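Local coordinates for uncharacterized protein (Clostridium sporogenes, PDB 4Q0Y) that is of unknown function but has a hot-dog, thioesterase-like fold that may hint at a related activity, at residues I11-F16 with Y68-Q73. Numbering follows the deposited sequence. Where two conformers were deposited one is given.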
ATOM      1  N   ILE B  11     -13.159  -9.160  -2.003  1.00 12.36           N
ATOM      2  CA  ILE B  11     -13.990  -8.192  -2.711  1.00 12.22           C
ATOM      3  C   ILE B  11     -15.057  -8.954  -3.497  1.00 13.35           C
ATOM      4  O   ILE B  11     -14.732  -9.677  -4.416  1.00 14.97           O
ATOM      5  CB  ILE B  11     -13.188  -7.293  -3.700  1.00 12.95           C
ATOM      6  CG1 ILE B  11     -12.024  -6.561  -3.018  1.00 12.72           C
ATOM      7  CG2 ILE B  11     -14.130  -6.305  -4.385  1.00 16.24           C
ATOM      8  CD1 ILE B  11     -10.992  -5.989  -3.971  1.00 13.75           C
ATOM      9  N   ASP B  12     -16.322  -8.780  -3.132  1.00 12.80           N
ATOM     10  CA  ASP B  12     -17.433  -9.340  -3.908  1.00 13.53           C
ATOM     11  C   ASP B  12     -17.647  -8.460  -5.136  1.00 12.85           C
ATOM     12  O   ASP B  12     -17.628  -7.231  -5.019  1.00 12.78           O
ATOM     13  CB  ASP B  12     -18.704  -9.429  -3.091  1.00 15.05           C
ATOM     14  CG  ASP B  12     -18.575 -10.404  -1.957  1.00 18.40           C
ATOM     15  OD1 ASP B  12     -18.312 -11.571  -2.249  1.00 21.82           O
ATOM     16  OD2 ASP B  12     -18.750 -10.019  -0.789  1.00 22.14           O
ATOM     17  N   VAL B  13     -17.847  -9.095  -6.292  1.00 12.35           N
ATOM     18  CA  VAL B  13     -17.938  -8.399  -7.570  1.00 13.14           C
ATOM     19  C   VAL B  13     -19.301  -8.696  -8.202  1.00 12.94           C
ATOM     20  O   VAL B  13     -19.708  -9.860  -8.322  1.00 12.71           O
ATOM     21  CB  VAL B  13     -16.811  -8.805  -8.529  1.00 13.31           C
ATOM     22  CG1 VAL B  13     -16.900  -8.022  -9.848  1.00 15.41           C
ATOM     23  CG2 VAL B  13     -15.452  -8.608  -7.854  1.00 14.13           C
ATOM     24  N   PHE B  14     -19.974  -7.635  -8.622  1.00 13.96           N
ATOM     25  CA  PHE B  14     -21.335  -7.669  -9.174  1.00 13.20           C
ATOM     26  C   PHE B  14     -21.393  -6.927 -10.501  1.00 12.60           C
ATOM     27  O   PHE B  14     -20.576  -6.024 -10.742  1.00 14.26           O
ATOM     28  CB  PHE B  14     -22.330  -7.009  -8.222  1.00 12.84           C
ATOM     29  CG  PHE B  14     -22.366  -7.620  -6.842  1.00 14.79           C
ATOM     30  CD1 PHE B  14     -21.425  -7.223  -5.851  1.00 13.99           C
ATOM     31  CD2 PHE B  14     -23.333  -8.562  -6.505  1.00 15.93           C
ATOM     32  CE1 PHE B  14     -21.453  -7.764  -4.573  1.00 15.96           C
ATOM     33  CE2 PHE B  14     -23.348  -9.107  -5.215  1.00 15.67           C
ATOM     34  CZ  PHE B  14     -22.412  -8.709  -4.259  1.00 14.74           C
ATOM     35  N   LYS B  15     -22.373  -7.279 -11.333  1.00 14.62           N
ATOM     36  CA  LYS B  15     -22.551  -6.642 -12.624  1.00 15.80           C
ATOM     37  C   LYS B  15     -22.968  -5.190 -12.440  1.00 14.67           C
ATOM     38  O   LYS B  15     -23.834  -4.894 -11.628  1.00 16.50           O
ATOM     39  CB  LYS B  15     -23.584  -7.383 -13.461  1.00 19.24           C
ATOM     40  CG  LYS B  15     -23.710  -6.881 -14.875  1.00 23.03           C
ATOM     41  CD  LYS B  15     -24.557  -7.856 -15.671  1.00 31.02           C
ATOM     42  CE  LYS B  15     -24.737  -7.394 -17.079  1.00 36.76           C
ATOM     43  NZ  LYS B  15     -23.441  -7.207 -17.783  1.00 37.92           N
ATOM     44  N   PHE B  16     -22.336  -4.286 -13.182  1.00 15.38           N
ATOM     45  CA  PHE B  16     -22.656  -2.859 -13.119  1.00 15.43           C
ATOM     46  C   PHE B  16     -23.957  -2.662 -13.892  1.00 16.25           C
ATOM     47  O   PHE B  16     -23.935  -2.563 -15.116  1.00 19.73           O
ATOM     48  CB  PHE B  16     -21.484  -2.046 -13.703  1.00 16.50           C
ATOM     49  CG  PHE B  16     -21.467  -0.601 -13.296  1.00 16.01           C
ATOM     50  CD1 PHE B  16     -22.561   0.240 -13.551  1.00 18.66           C
ATOM     51  CD2 PHE B  16     -20.324  -0.051 -12.726  1.00 16.74           C
ATOM     52  CE1 PHE B  16     -22.522   1.582 -13.192  1.00 17.47           C
ATOM     53  CE2 PHE B  16     -20.275   1.307 -12.378  1.00 17.63           C
ATOM     54  CZ  PHE B  16     -21.382   2.102 -12.592  1.00 17.70           C
ATOM     55  N   TYR B  68     -13.200  -2.206 -17.575  1.00 15.84           N
ATOM     56  CA  TYR B  68     -13.995  -2.943 -16.588  1.00 16.78           C
ATOM     57  C   TYR B  68     -14.949  -2.008 -15.896  1.00 16.29           C
ATOM     58  O   TYR B  68     -14.591  -0.841 -15.610  1.00 17.54           O
ATOM     59  CB  TYR B  68     -13.145  -3.582 -15.520  1.00 17.28           C
ATOM     60  CG  TYR B  68     -12.078  -4.485 -16.034  1.00 18.93           C
ATOM     61  CD1 TYR B  68     -12.414  -5.706 -16.643  1.00 20.38           C
ATOM     62  CD2 TYR B  68     -10.738  -4.147 -15.921  1.00 17.68           C
ATOM     63  CE1 TYR B  68     -11.427  -6.547 -17.132  1.00 23.17           C
ATOM     64  CE2 TYR B  68      -9.739  -4.982 -16.396  1.00 20.87           C
ATOM     65  CZ  TYR B  68     -10.088  -6.184 -16.998  1.00 22.35           C
ATOM     66  OH  TYR B  68      -9.137  -7.023 -17.473  1.00 25.33           O
ATOM     67  N   SER B  69     -16.158  -2.501 -15.674  1.00 15.41           N
ATOM     68  CA  SER B  69     -17.165  -1.782 -14.878  0.50 15.65           C
ATOM     69  C   SER B  69     -17.830  -2.805 -13.972  1.00 15.55           C
ATOM     70  O   SER B  69     -18.386  -3.789 -14.448  1.00 15.98           O
ATOM     71  CB  SER B  69     -18.211  -1.025 -15.699  0.50 15.98           C
ATOM     72  OG  SER B  69     -17.610  -0.305 -16.741  0.50 16.38           O
ATOM     73  N   TYR B  70     -17.754  -2.550 -12.677  1.00 13.15           N
ATOM     74  CA  TYR B  70     -18.336  -3.438 -11.667  1.00 13.17           C
ATOM     75  C   TYR B  70     -18.900  -2.662 -10.498  1.00 12.94           C
ATOM     76  O   TYR B  70     -18.538  -1.504 -10.253  1.00 14.30           O
ATOM     77  CB  TYR B  70     -17.274  -4.381 -11.138  1.00 12.70           C
ATOM     78  CG  TYR B  70     -16.717  -5.374 -12.122  1.00 13.23           C
ATOM     79  CD1 TYR B  70     -17.539  -6.343 -12.711  1.00 15.67           C
ATOM     80  CD2 TYR B  70     -15.339  -5.409 -12.412  1.00 12.57           C
ATOM     81  CE1 TYR B  70     -17.033  -7.267 -13.599  1.00 16.51           C
ATOM     82  CE2 TYR B  70     -14.809  -6.354 -13.296  1.00 15.42           C
ATOM     83  CZ  TYR B  70     -15.658  -7.263 -13.903  1.00 17.43           C
ATOM     84  OH  TYR B  70     -15.181  -8.206 -14.783  1.00 17.88           O
ATOM     85  N   HIS B  71     -19.843  -3.299  -9.794  1.00 10.38           N
ATOM     86  CA  HIS B  71     -20.203  -2.898  -8.446  1.00 10.96           C
ATOM     87  C   HIS B  71     -19.438  -3.849  -7.568  1.00 11.25           C
ATOM     88  O   HIS B  71     -19.457  -5.044  -7.815  1.00 13.99           O
ATOM     89  CB  HIS B  71     -21.700  -3.018  -8.220  1.00 11.20           C
ATOM     90  CG  HIS B  71     -22.486  -1.940  -8.895  1.00 12.04           C
ATOM     91  ND1 HIS B  71     -23.797  -1.668  -8.573  1.00 11.94           N
ATOM     92  CD2 HIS B  71     -22.153  -1.065  -9.869  1.00 11.40           C
ATOM     93  CE1 HIS B  71     -24.244  -0.684  -9.323  1.00 11.99           C
ATOM     94  NE2 HIS B  71     -23.266  -0.285 -10.105  1.00 13.40           N
ATOM     95  N   ILE B  72     -18.752  -3.303  -6.561  1.00 10.25           N
ATOM     96  CA  ILE B  72     -17.891  -4.082  -5.703  1.00 10.77           C
ATOM     97  C   ILE B  72     -18.127  -3.791  -4.231  1.00 10.93           C
ATOM     98  O   ILE B  72     -18.465  -2.667  -3.829  1.00 11.29           O
ATOM     99  CB  ILE B  72     -16.384  -3.898  -6.047  1.00 12.03           C
ATOM    100  CG1 ILE B  72     -15.928  -2.436  -5.827  1.00 11.65           C
ATOM    101  CG2 ILE B  72     -16.119  -4.328  -7.478  1.00 12.39           C
ATOM    102  CD1 ILE B  72     -14.428  -2.238  -5.966  1.00 14.17           C
ATOM    103  N   GLN B  73     -17.932  -4.848  -3.433  1.00 12.18           N
ATOM    104  CA  GLN B  73     -18.068  -4.809  -1.983  1.00 12.83           C
ATOM    105  C   GLN B  73     -16.768  -5.334  -1.395  1.00 12.02           C
ATOM    106  O   GLN B  73     -16.627  -6.557  -1.215  1.00 12.87           O
ATOM    107  CB  GLN B  73     -19.266  -5.632  -1.522  1.00 13.75           C
ATOM    108  CG  GLN B  73     -19.472  -5.623  -0.001  1.00 15.66           C
ATOM    109  CD  GLN B  73     -20.583  -6.561   0.436  1.00 20.37           C
ATOM    110  OE1 GLN B  73     -21.647  -6.643  -0.201  1.00 22.77           O
ATOM    111  NE2 GLN B  73     -20.335  -7.295   1.504  1.00 22.81           N
TER
HETATM  112  O   HOH W   1     -20.435  -5.396 -14.993  1.00 18.44           O
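Phe16 and His71 meet edge to face. The imidazole edge presses into the phenyl face, with planes at 68° and centroids 4.4 Å apart. His71 NE2 sits over the ring centre. With CG anti to the backbone N (chi1 -161°), Phe16 CG comes to 3.5 Å from His71 CD2. Phe16 CD2 lies 3.8 Å from Ser69 CB. Tyr92 stacks on His71, and Phe19 packs edge-to-face with Phe16.

On the other face of the sheet, Val13 CG1 is a knob set over the Tyr70 ring. This CH-pi contact is offset toward the rim, 3.6 Å from CG1 to the ring centroid. Beside it, Ile11 and Ile72 point the same way, with Ile11 CG2 against Ile72 CB. Phe39 of helix 33-44 touches both isoleucines. The two antiparallel strands are neighbours in the sheet of a hot-dog-like fold, and the face with Ile11 and Ile72 packs against that helix.

Four backbone bonds pair Asp12 with Gln73 and Phe14 with His71. Near Phe16 a water accepts from Phe16 N and donates to Ser69 O. At the far end, the Asp12 and Gln73 side chains run side by side. Asn75 binds both, and Lys26 forms a salt bridge with Asp12.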